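Probable secreted solute-binding lipoprotein (Streptomyces coelicolor, PDB 3I3V) probably serves as the secreted, lipid-anchored solute-binding component of a transport system, capturing a solute outside the cell for uptake across the membrane. Local coordinates at residues C[28-33]-C[42-47]; C[198-203]-C[392-397]; C[324-329]-C[339-344]. All blocks are in the same frame, centred on the assembly; numbering follows the deposited sequence.

Interaction 1. Residues C[28-33]-C[42-47]; sequences AAVDRF and IKNLVN
V30 and I42 mark where helix 28-33 passes over strand 42-46, the segment axes 10.1 Å apart at their closest and running nearly antiparallel at 159°. The pair is the second half of a beta-alpha-beta unit: strand 9-14 leads into helix 23-36, which returns along the sheet to strand 41-46, laid parallel beside 9-14 at the sheet's edge. V30 and F33, one helical turn apart, face the strand. I42 answers both with different branches. Its CG2 meets V30 CG1 at 3.8 Å, whereas CG1, swung beside the backbone N (chi1 -79°), lies against the CD2-CE2 side of the F33 ring, 3.8 Å from CE2, and CD1 follows at 4.0 Å from the same carbon. Trimming I42 to an alanine would probably open a gap beneath the helix and leave that side of the F33 ring without its support. F306 and F309 of helix 300-310 meet F33 edge-to-face, so the aromatic ring joins this helix to a second one. Two residues along the strand, N44 directs its CB toward the helix; OD1 is hydrogen-bonded to Y26 OH, while ND2 lies 3.8 Å from V30 CG2, in van der Waals contact.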
ATOM      1  N   ALA C  28      22.039  20.236 -40.914  1.00 30.91           N
ATOM      2  CA  ALA C  28      22.054  20.527 -39.482  1.00 30.19           C
ATOM      3  C   ALA C  28      21.458  19.368 -38.689  1.00 30.12           C
ATOM      4  O   ALA C  28      21.926  19.061 -37.600  1.00 31.46           O
ATOM      5  CB  ALA C  28      21.280  21.806 -39.189  1.00 28.44           C
ATOM      6  N   ALA C  29      20.420  18.731 -39.222  1.00 29.80           N
ATOM      7  CA  ALA C  29      19.807  17.608 -38.521  1.00 31.02           C
ATOM      8  C   ALA C  29      20.789  16.444 -38.446  1.00 31.65           C
ATOM      9  O   ALA C  29      20.880  15.786 -37.418  1.00 33.82           O
ATOM     10  CB  ALA C  29      18.518  17.171 -39.215  1.00 31.56           C
ATOM     11  N   VAL C  30      21.526  16.199 -39.530  1.00 33.33           N
ATOM     12  CA  VAL C  30      22.518  15.119 -39.562  1.00 33.77           C
ATOM     13  C   VAL C  30      23.585  15.333 -38.496  1.00 35.06           C
ATOM     14  O   VAL C  30      23.933  14.412 -37.766  1.00 33.41           O
ATOM     15  CB  VAL C  30      23.236  15.023 -40.943  1.00 33.78           C
ATOM     16  CG1 VAL C  30      24.495  14.172 -40.820  1.00 31.02           C
ATOM     17  CG2 VAL C  30      22.311  14.408 -41.977  1.00 33.26           C
ATOM     18  N   ASP C  31      24.099  16.557 -38.416  1.00 36.43           N
ATOM     19  CA  ASP C  31      25.134  16.891 -37.444  1.00 36.75           C
ATOM     20  C   ASP C  31      24.589  16.851 -36.029  1.00 36.68           C
ATOM     21  O   ASP C  31      25.317  16.549 -35.090  1.00 37.07           O
ATOM     22  CB  ASP C  31      25.718  18.260 -37.753  1.00 37.35           C
ATOM     23  CG  ASP C  31      26.270  18.340 -39.154  1.00 41.12           C
ATOM     24  OD1 ASP C  31      26.971  17.388 -39.566  1.00 42.74           O
ATOM     25  OD2 ASP C  31      26.009  19.350 -39.840  1.00 42.33           O
ATOM     26  N   ARG C  32      23.306  17.146 -35.876  1.00 37.33           N
ATOM     27  CA  ARG C  32      22.697  17.100 -34.558  1.00 39.98           C
ATOM     28  C   ARG C  32      22.606  15.619 -34.178  1.00 39.91           C
ATOM     29  O   ARG C  32      22.932  15.237 -33.054  1.00 41.28           O
ATOM     30  CB  ARG C  32      21.308  17.751 -34.578  1.00 40.87           C
ATOM     31  CG  ARG C  32      20.781  18.167 -33.201  1.00 45.91           C
ATOM     32  CD  ARG C  32      20.424  16.972 -32.313  1.00 50.12           C
ATOM     33  NE  ARG C  32      20.247  17.345 -30.904  1.00 54.11           N
ATOM     34  CZ  ARG C  32      21.224  17.800 -30.118  1.00 55.33           C
ATOM     35  NH1 ARG C  32      22.451  17.942 -30.596  1.00 55.78           N
ATOM     36  NH2 ARG C  32      20.982  18.113 -28.851  1.00 55.20           N
ATOM     37  N   PHE C  33      22.172  14.790 -35.127  1.00 39.19           N
ATOM     38  CA  PHE C  33      22.060  13.350 -34.906  1.00 37.55           C
ATOM     39  C   PHE C  33      23.407  12.791 -34.473  1.00 38.34           C
ATOM     40  O   PHE C  33      23.480  11.943 -33.592  1.00 38.05           O
ATOM     41  CB  PHE C  33      21.624  12.638 -36.188  1.00 37.16           C
ATOM     42  CG  PHE C  33      21.621  11.144 -36.073  1.00 30.63           C
ATOM     43  CD1 PHE C  33      20.499  10.475 -35.620  1.00 30.45           C
ATOM     44  CD2 PHE C  33      22.758  10.410 -36.380  1.00 31.92           C
ATOM     45  CE1 PHE C  33      20.504   9.088 -35.469  1.00 31.70           C
ATOM     46  CE2 PHE C  33      22.776   9.024 -36.229  1.00 31.94           C
ATOM     47  CZ  PHE C  33      21.648   8.362 -35.773  1.00 29.19           C
ATOM     48  N   ILE C  42      27.766   8.522 -39.887  1.00 52.32           N
ATOM     49  CA  ILE C  42      26.739   8.781 -40.887  1.00 51.18           C
ATOM     50  C   ILE C  42      27.415   9.257 -42.159  1.00 49.90           C
ATOM     51  O   ILE C  42      28.227  10.181 -42.124  1.00 49.47           O
ATOM     52  CB  ILE C  42      25.748   9.893 -40.428  1.00 51.22           C
ATOM     53  CG1 ILE C  42      24.726   9.317 -39.451  1.00 50.21           C
ATOM     54  CG2 ILE C  42      25.026  10.493 -41.640  1.00 51.32           C
ATOM     55  CD1 ILE C  42      23.663   8.461 -40.103  1.00 50.56           C
ATOM     56  N   LYS C  43      27.097   8.623 -43.281  1.00 48.30           N
ATOM     57  CA  LYS C  43      27.672   9.054 -44.545  1.00 46.57           C
ATOM     58  C   LYS C  43      26.557   9.404 -45.516  1.00 44.22           C
ATOM     59  O   LYS C  43      25.574   8.678 -45.619  1.00 45.13           O
ATOM     60  CB  LYS C  43      28.559   7.966 -45.155  1.00 48.25           C
ATOM     61  CG  LYS C  43      29.365   8.477 -46.345  1.00 50.74           C
ATOM     62  CD  LYS C  43      30.213   7.399 -46.980  1.00 52.60           C
ATOM     63  CE  LYS C  43      30.990   7.972 -48.156  1.00 54.52           C
ATOM     64  NZ  LYS C  43      31.686   6.913 -48.938  1.00 54.19           N
ATOM     65  N   ASN C  44      26.698  10.520 -46.220  1.00 41.94           N
ATOM     66  CA  ASN C  44      25.685  10.917 -47.192  1.00 40.07           C
ATOM     67  C   ASN C  44      26.167  10.807 -48.628  1.00 38.20           C
ATOM     68  O   ASN C  44      27.253  11.277 -48.961  1.00 38.07           O
ATOM     69  CB  ASN C  44      25.224  12.359 -46.954  1.00 38.57           C
ATOM     70  CG  ASN C  44      24.221  12.474 -45.832  1.00 38.14           C
ATOM     71  OD1 ASN C  44      23.116  11.941 -45.909  1.00 36.41           O
ATOM     72  ND2 ASN C  44      24.603  13.173 -44.776  1.00 37.46           N
ATOM     73  N   LEU C  45      25.364  10.162 -49.469  1.00 36.65           N
ATOM     74  CA  LEU C  45      25.669  10.053 -50.891  1.00 34.94           C
ATOM     75  C   LEU C  45      24.609  10.949 -51.515  1.00 32.56           C
ATOM     76  O   LEU C  45      23.418  10.658 -51.437  1.00 32.06           O
ATOM     77  CB  LEU C  45      25.520   8.608 -51.389  1.00 36.35           C
ATOM     78  CG  LEU C  45      26.584   7.586 -50.944  1.00 39.68           C
ATOM     79  CD1 LEU C  45      26.201   6.185 -51.444  1.00 39.12           C
ATOM     80  CD2 LEU C  45      27.961   7.986 -51.492  1.00 40.01           C
ATOM     81  N   VAL C  46      25.030  12.055 -52.114  1.00 30.66           N
ATOM     82  CA  VAL C  46      24.071  12.979 -52.696  1.00 29.67           C
ATOM     83  C   VAL C  46      23.957  12.868 -54.206  1.00 31.50           C
ATOM     84  O   VAL C  46      24.961  12.805 -54.919  1.00 31.17           O
ATOM     85  CB  VAL C  46      24.411  14.446 -52.330  1.00 28.82           C
ATOM     86  CG1 VAL C  46      23.401  15.397 -52.984  1.00 28.06           C
ATOM     87  CG2 VAL C  46      24.403  14.619 -50.815  1.00 24.78           C
ATOM     88  N   ASN C  47      22.715  12.838 -54.678  1.00 30.22           N
ATOM     89  CA  ASN C  47      22.403  12.761 -56.103  1.00 31.52           C
ATOM     90  C   ASN C  47      21.085  13.496 -56.335  1.00 31.85           C
ATOM     91  O   ASN C  47      20.265  13.604 -55.426  1.00 31.03           O
ATOM     92  CB  ASN C  47      22.271  11.302 -56.552  1.00 30.56           C
ATOM     93  CG  ASN C  47      23.610  10.656 -56.829  1.00 30.56           C
ATOM     94  OD1 ASN C  47      24.303  11.024 -57.780  1.00 31.53           O
ATOM     95  ND2 ASN C  47      23.983   9.694 -56.004  1.00 30.40           N
TER

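Interaction 2. Residues C[198-203]-C[392-397]; sequences GDFGVR and SAYRSV
Y394 OH is hydrogen-bonded to the backbone O of Y195, near the end of helix 188-197, and this bond pins the far end of a ring that lies flat against G198. The CA of G198 sits 3.4 Å from the centroid of the Y394 ring and only 6° off its normal, a nearly centred CH-pi contact. CE2 is the ring atom closest to it, at 3.5 Å. The ring reaches the glycine because CG of Y394 lies beside its own backbone N (chi1 -71°). G198 leaves helical geometry with a positive phi of 75°, and a beta carbon on it would run into CG of the tyrosine, so both backbone shape and packing suit glycine here. F200 crosses the tyrosine at about a right angle: Y394 CE2 approaches its ring in plane, at the edge, 3.9 Å from F200 CE2. Y195 also meets F200 edge-to-face, while V361, P362 and A365 pack on Y394. The tyrosine itself belongs to a type I beta turn from S392 to R395. An aromatic side chain thus covers the glycine-ended C-terminus of helix 188-197, a CH-pi packing that joins the chain's C-terminal tail to a helical part of a fold consistent with the periplasmic-binding-protein family.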
ATOM      1  N   GLY C 198      -6.193   9.343 -69.107  1.00 41.97           N
ATOM      2  CA  GLY C 198      -6.345  10.386 -70.105  1.00 40.39           C
ATOM      3  C   GLY C 198      -7.771  10.431 -70.626  1.00 40.07           C
ATOM      4  O   GLY C 198      -8.004  10.745 -71.790  1.00 39.55           O
ATOM      5  N   ASP C 199      -8.724  10.116 -69.753  1.00 39.37           N
ATOM      6  CA  ASP C 199     -10.138  10.103 -70.112  1.00 39.96           C
ATOM      7  C   ASP C 199     -10.839  11.369 -69.623  1.00 41.00           C
ATOM      8  O   ASP C 199     -11.412  11.408 -68.530  1.00 41.42           O
ATOM      9  CB  ASP C 199     -10.799   8.859 -69.515  1.00 40.08           C
ATOM     10  CG  ASP C 199     -12.277   8.767 -69.832  1.00 40.73           C
ATOM     11  OD1 ASP C 199     -12.685   9.177 -70.942  1.00 40.43           O
ATOM     12  OD2 ASP C 199     -13.028   8.263 -68.970  1.00 40.73           O
ATOM     13  N   PHE C 200     -10.798  12.405 -70.453  1.00 41.00           N
ATOM     14  CA  PHE C 200     -11.405  13.686 -70.115  1.00 41.57           C
ATOM     15  C   PHE C 200     -12.870  13.768 -70.539  1.00 43.14           C
ATOM     16  O   PHE C 200     -13.448  14.854 -70.615  1.00 44.82           O
ATOM     17  CB  PHE C 200     -10.583  14.810 -70.752  1.00 38.48           C
ATOM     18  CG  PHE C 200      -9.217  14.959 -70.151  1.00 38.29           C
ATOM     19  CD1 PHE C 200      -9.014  15.777 -69.039  1.00 37.79           C
ATOM     20  CD2 PHE C 200      -8.146  14.221 -70.643  1.00 36.59           C
ATOM     21  CE1 PHE C 200      -7.770  15.851 -68.426  1.00 36.21           C
ATOM     22  CE2 PHE C 200      -6.901  14.287 -70.040  1.00 36.60           C
ATOM     23  CZ  PHE C 200      -6.712  15.105 -68.925  1.00 37.01           C
ATOM     24  N   GLY C 201     -13.470  12.609 -70.793  1.00 42.54           N
ATOM     25  CA  GLY C 201     -14.858  12.564 -71.204  1.00 42.75           C
ATOM     26  C   GLY C 201     -15.819  12.395 -70.043  1.00 43.34           C
ATOM     27  O   GLY C 201     -17.002  12.701 -70.182  1.00 44.74           O
ATOM     28  N   VAL C 202     -15.330  11.893 -68.910  1.00 43.02           N
ATOM     29  CA  VAL C 202     -16.174  11.713 -67.735  1.00 42.72           C
ATOM     30  C   VAL C 202     -16.804  13.065 -67.426  1.00 44.53           C
ATOM     31  O   VAL C 202     -16.141  14.097 -67.504  1.00 44.88           O
ATOM     32  CB  VAL C 202     -15.358  11.212 -66.523  1.00 41.63           C
ATOM     33  CG1 VAL C 202     -14.800   9.828 -66.823  1.00 42.66           C
ATOM     34  CG2 VAL C 202     -14.224  12.172 -66.214  1.00 41.12           C
ATOM     35  N   ARG C 203     -18.089  13.049 -67.083  1.00 46.45           N
ATOM     36  CA  ARG C 203     -18.842  14.267 -66.806  1.00 48.30           C
ATOM     37  C   ARG C 203     -18.124  15.318 -65.965  1.00 46.86           C
ATOM     38  O   ARG C 203     -18.257  16.510 -66.222  1.00 47.50           O
ATOM     39  CB  ARG C 203     -20.192  13.910 -66.174  1.00 50.91           C
ATOM     40  CG  ARG C 203     -21.214  13.323 -67.166  1.00 57.32           C
ATOM     41  CD  ARG C 203     -20.649  12.127 -67.956  1.00 61.11           C
ATOM     42  NE  ARG C 203     -20.053  11.124 -67.074  1.00 64.58           N
ATOM     43  CZ  ARG C 203     -19.412  10.033 -67.485  1.00 65.45           C
ATOM     44  NH1 ARG C 203     -19.272   9.782 -68.783  1.00 66.50           N
ATOM     45  NH2 ARG C 203     -18.904   9.193 -66.591  1.00 66.12           N
ATOM     46  N   SER C 392      -5.162  13.729 -76.479  1.00 34.97           N
ATOM     47  CA  SER C 392      -4.133  13.377 -77.454  1.00 35.24           C
ATOM     48  C   SER C 392      -2.754  13.328 -76.819  1.00 36.32           C
ATOM     49  O   SER C 392      -1.813  12.772 -77.393  1.00 35.33           O
ATOM     50  CB  SER C 392      -4.109  14.389 -78.594  1.00 37.73           C
ATOM     51  OG  SER C 392      -4.730  13.859 -79.754  1.00 43.71           O
ATOM     52  N   ALA C 393      -2.634  13.922 -75.639  1.00 35.42           N
ATOM     53  CA  ALA C 393      -1.365  13.938 -74.939  1.00 37.22           C
ATOM     54  C   ALA C 393      -1.032  12.520 -74.504  1.00 37.99           C
ATOM     55  O   ALA C 393       0.120  12.200 -74.229  1.00 37.60           O
ATOM     56  CB  ALA C 393      -1.445  14.870 -73.727  1.00 36.56           C
ATOM     57  N   TYR C 394      -2.053  11.670 -74.463  1.00 39.15           N
ATOM     58  CA  TYR C 394      -1.888  10.280 -74.055  1.00 41.83           C
ATOM     59  C   TYR C 394      -1.778   9.322 -75.235  1.00 44.15           C
ATOM     60  O   TYR C 394      -1.937   8.118 -75.065  1.00 45.59           O
ATOM     61  CB  TYR C 394      -3.061   9.861 -73.169  1.00 39.71           C
ATOM     62  CG  TYR C 394      -3.049  10.496 -71.801  1.00 39.92           C
ATOM     63  CD1 TYR C 394      -2.654   9.769 -70.680  1.00 39.66           C
ATOM     64  CD2 TYR C 394      -3.443  11.826 -71.623  1.00 41.17           C
ATOM     65  CE1 TYR C 394      -2.656  10.347 -69.411  1.00 39.23           C
ATOM     66  CE2 TYR C 394      -3.447  12.418 -70.361  1.00 38.43           C
ATOM     67  CZ  TYR C 394      -3.055  11.675 -69.261  1.00 39.45           C
ATOM     68  OH  TYR C 394      -3.060  12.249 -68.009  1.00 36.96           O
ATOM     69  N   ARG C 395      -1.497   9.854 -76.422  1.00 47.69           N
ATOM     70  CA  ARG C 395      -1.378   9.031 -77.624  1.00 51.87           C
ATOM     71  C   ARG C 395      -0.436   7.830 -77.449  1.00 55.00           C
ATOM     72  O   ARG C 395      -0.364   6.963 -78.324  1.00 55.39           O
ATOM     73  CB  ARG C 395      -0.920   9.892 -78.801  1.00 50.77           C
ATOM     74  N   SER C 396       0.291   7.793 -76.331  1.00 57.49           N
ATOM     75  CA  SER C 396       1.210   6.693 -76.024  1.00 60.04           C
ATOM     76  C   SER C 396       0.635   5.877 -74.861  1.00 62.40           C
ATOM     77  O   SER C 396       0.599   6.338 -73.713  1.00 63.37           O
ATOM     78  CB  SER C 396       2.595   7.238 -75.659  1.00 58.89           C
ATOM     79  N   VAL C 397       0.177   4.667 -75.164  1.00 64.18           N
ATOM     80  CA  VAL C 397      -0.406   3.795 -74.153  1.00 65.63           C
ATOM     81  C   VAL C 397      -0.696   2.413 -74.740  1.00 66.92           C
ATOM     82  O   VAL C 397      -1.869   1.977 -74.712  1.00 67.06           O
ATOM     83  CB  VAL C 397      -1.692   4.421 -73.615  1.00 66.82           C
TER

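Interaction 3. Residues C[324-329]-C[339-344]; sequences GRDMAL and PLVGAA
The backbones of 324-329 and 339-344 come nearest at G324 and V341, their CA atoms 6.7 Å apart, where the chain leaves helix 313-323 for the short strand 326-327 and faces helix 339-345. V341 carries the direct packing with one methyl. With CG1 anti to the backbone N (chi1 175°), that branch reaches the carbonyl oxygen of G324 at 3.6 Å, and D326 OD1 lies a looser 4.1 Å from the same carbon. A253 and S335, both in loops, also touch the valine. G324 is the residue at which the helix gives way, and its positive phi (69°) favours glycine. The polar link runs through a buried carboxylate. D326 OD1 accepts a hydrogen bond from a water at 2.6 Å, and the same water donates to V341 O at 3.0 Å, bridging the strand to the backbone of the helix. Both oxygens of D326 are gripped by further partners: Q345 NE2 bonds to OD1, and S249 OG and the backbone N of N125 bond to OD2. With so many donors around it the carboxylate is held against rotation, and they would probably help stabilise its negative charge away from bulk solvent. N125 belongs to strand 122-131, with which strand 326-327 pairs antiparallel through D326 and A123. The aspartate therefore ties this strand junction to helix 339-345, a water-bridged strand-to-helix contact near the middle of a periplasmic-binding-protein-like fold.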
ATOM      1  N   GLY C 324      11.099  26.443 -43.954  1.00 34.88           N
ATOM      2  CA  GLY C 324       9.820  26.795 -44.553  1.00 35.32           C
ATOM      3  C   GLY C 324       9.249  25.672 -45.404  1.00 36.09           C
ATOM      4  O   GLY C 324       8.654  25.910 -46.461  1.00 36.14           O
ATOM      5  N   ARG C 325       9.428  24.441 -44.932  1.00 35.27           N
ATOM      6  CA  ARG C 325       8.956  23.255 -45.632  1.00 34.63           C
ATOM      7  C   ARG C 325       7.590  22.815 -45.145  1.00 35.16           C
ATOM      8  O   ARG C 325       7.301  22.865 -43.941  1.00 36.40           O
ATOM      9  CB  ARG C 325       9.910  22.084 -45.391  1.00 34.32           C
ATOM     10  CG  ARG C 325      11.308  22.257 -45.917  1.00 37.97           C
ATOM     11  CD  ARG C 325      11.480  21.616 -47.276  1.00 39.06           C
ATOM     12  NE  ARG C 325      10.919  22.405 -48.365  1.00 41.51           N
ATOM     13  CZ  ARG C 325      11.200  23.686 -48.589  1.00 42.49           C
ATOM     14  NH1 ARG C 325      12.031  24.339 -47.788  1.00 41.90           N
ATOM     15  NH2 ARG C 325      10.679  24.305 -49.642  1.00 39.89           N
ATOM     16  N   ASP C 326       6.750  22.382 -46.075  1.00 33.44           N
ATOM     17  CA  ASP C 326       5.453  21.853 -45.696  1.00 34.09           C
ATOM     18  C   ASP C 326       5.819  20.392 -45.428  1.00 34.47           C
ATOM     19  O   ASP C 326       6.667  19.827 -46.130  1.00 32.31           O
ATOM     20  CB  ASP C 326       4.458  21.958 -46.847  1.00 35.36           C
ATOM     21  CG  ASP C 326       4.174  23.397 -47.244  1.00 37.39           C
ATOM     22  OD1 ASP C 326       3.845  24.210 -46.344  1.00 37.58           O
ATOM     23  OD2 ASP C 326       4.272  23.705 -48.451  1.00 33.83           O
HETATM   24  N   MSE C 327       5.197  19.787 -44.421  1.00 34.49           N
HETATM   25  CA  MSE C 327       5.521  18.409 -44.053  1.00 34.81           C
HETATM   26  C   MSE C 327       4.369  17.431 -44.197  1.00 33.98           C
HETATM   27  O   MSE C 327       3.206  17.825 -44.199  1.00 32.70           O
HETATM   28  CB  MSE C 327       6.014  18.363 -42.600  1.00 35.80           C
HETATM   29  CG  MSE C 327       7.184  19.282 -42.297  1.00 36.52           C
HETATM   30 SE   MSE C 327       8.776  18.791 -43.256  1.00 44.80          SE
HETATM   31  CE  MSE C 327       9.372  17.370 -42.095  1.00 39.13           C
ATOM     32  N   ALA C 328       4.711  16.150 -44.306  1.00 33.15           N
ATOM     33  CA  ALA C 328       3.719  15.088 -44.418  1.00 33.18           C
ATOM     34  C   ALA C 328       3.373  14.546 -43.035  1.00 34.05           C
ATOM     35  O   ALA C 328       2.564  13.633 -42.921  1.00 36.06           O
ATOM     36  CB  ALA C 328       4.242  13.968 -45.290  1.00 30.28           C
ATOM     37  N   LEU C 329       3.986  15.103 -41.988  1.00 34.58           N
ATOM     38  CA  LEU C 329       3.721  14.660 -40.619  1.00 35.07           C
ATOM     39  C   LEU C 329       3.003  15.746 -39.820  1.00 37.44           C
ATOM     40  O   LEU C 329       3.052  16.927 -40.174  1.00 38.89           O
ATOM     41  CB  LEU C 329       5.034  14.308 -39.910  1.00 34.76           C
ATOM     42  CG  LEU C 329       6.037  13.441 -40.676  1.00 33.85           C
ATOM     43  CD1 LEU C 329       7.290  13.242 -39.833  1.00 32.68           C
ATOM     44  CD2 LEU C 329       5.405  12.106 -41.016  1.00 31.66           C
ATOM     45  N   PRO C 339       6.308  34.273 -44.280  1.00 34.66           N
ATOM     46  CA  PRO C 339       4.915  34.723 -44.178  1.00 33.95           C
ATOM     47  C   PRO C 339       3.846  34.026 -45.012  1.00 32.87           C
ATOM     48  O   PRO C 339       2.881  33.502 -44.465  1.00 34.34           O
ATOM     49  CB  PRO C 339       5.017  36.212 -44.498  1.00 35.74           C
ATOM     50  CG  PRO C 339       6.310  36.570 -43.858  1.00 35.61           C
ATOM     51  CD  PRO C 339       7.208  35.439 -44.332  1.00 34.94           C
ATOM     52  N   LEU C 340       3.999  34.026 -46.329  1.00 32.50           N
ATOM     53  CA  LEU C 340       2.993  33.399 -47.183  1.00 34.45           C
ATOM     54  C   LEU C 340       2.956  31.887 -47.000  1.00 33.63           C
ATOM     55  O   LEU C 340       1.905  31.265 -47.148  1.00 33.98           O
ATOM     56  CB  LEU C 340       3.241  33.757 -48.652  1.00 33.52           C
ATOM     57  CG  LEU C 340       3.292  35.266 -48.906  1.00 33.04           C
ATOM     58  CD1 LEU C 340       3.562  35.516 -50.365  1.00 32.23           C
ATOM     59  CD2 LEU C 340       1.978  35.920 -48.471  1.00 32.66           C
ATOM     60  N   VAL C 341       4.105  31.298 -46.682  1.00 33.47           N
ATOM     61  CA  VAL C 341       4.169  29.859 -46.452  1.00 33.57           C
ATOM     62  C   VAL C 341       3.429  29.549 -45.160  1.00 33.50           C
ATOM     63  O   VAL C 341       2.628  28.614 -45.103  1.00 34.70           O
ATOM     64  CB  VAL C 341       5.628  29.368 -46.335  1.00 32.70           C
ATOM     65  CG1 VAL C 341       5.657  27.890 -45.964  1.00 32.07           C
ATOM     66  CG2 VAL C 341       6.347  29.586 -47.657  1.00 31.14           C
ATOM     67  N   GLY C 342       3.690  30.348 -44.127  1.00 34.01           N
ATOM     68  CA  GLY C 342       3.019  30.160 -42.853  1.00 33.93           C
ATOM     69  C   GLY C 342       1.517  30.363 -42.979  1.00 34.64           C
ATOM     70  O   GLY C 342       0.730  29.628 -42.371  1.00 34.57           O
ATOM     71  N   ALA C 343       1.109  31.357 -43.768  1.00 34.36           N
ATOM     72  CA  ALA C 343      -0.320  31.630 -43.975  1.00 36.24           C
ATOM     73  C   ALA C 343      -1.003  30.485 -44.741  1.00 37.16           C
ATOM     74  O   ALA C 343      -2.160  30.142 -44.467  1.00 39.38           O
ATOM     75  CB  ALA C 343      -0.504  32.950 -44.731  1.00 34.90           C
ATOM     76  N   ALA C 344      -0.299  29.896 -45.701  1.00 36.29           N
ATOM     77  CA  ALA C 344      -0.869  28.785 -46.457  1.00 36.55           C
ATOM     78  C   ALA C 344      -1.079  27.593 -45.517  1.00 36.45           C
ATOM     79  O   ALA C 344      -2.079  26.878 -45.605  1.00 34.57           O
ATOM     80  CB  ALA C 344       0.061  28.396 -47.603  1.00 34.51           C
TER
HETATM   81  O   HOH W   1       2.507  26.325 -46.991  1.00 25.69           O

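All three contacts are buried, and each joins a different pair of elements: helix 23-36 with strand 41-46, the loop after helix 188-197 with the C-terminal tail, and strand 326-327 with helix 339-345. Interaction 1 is a mostly apolar contact within a local beta-alpha-beta unit, while interaction 2 relies on an aromatic ring against a glycine and joins segments 189 residues apart in sequence. Interaction 3, nested within the loop that interaction 2 closes, adds a water and a buried carboxylate to sparse packing. Its centre lies about 12 Å from that of the chain, against about 24 and 23 Å for interactions 1 and 2, which sit on opposite sides. None of the three touches another.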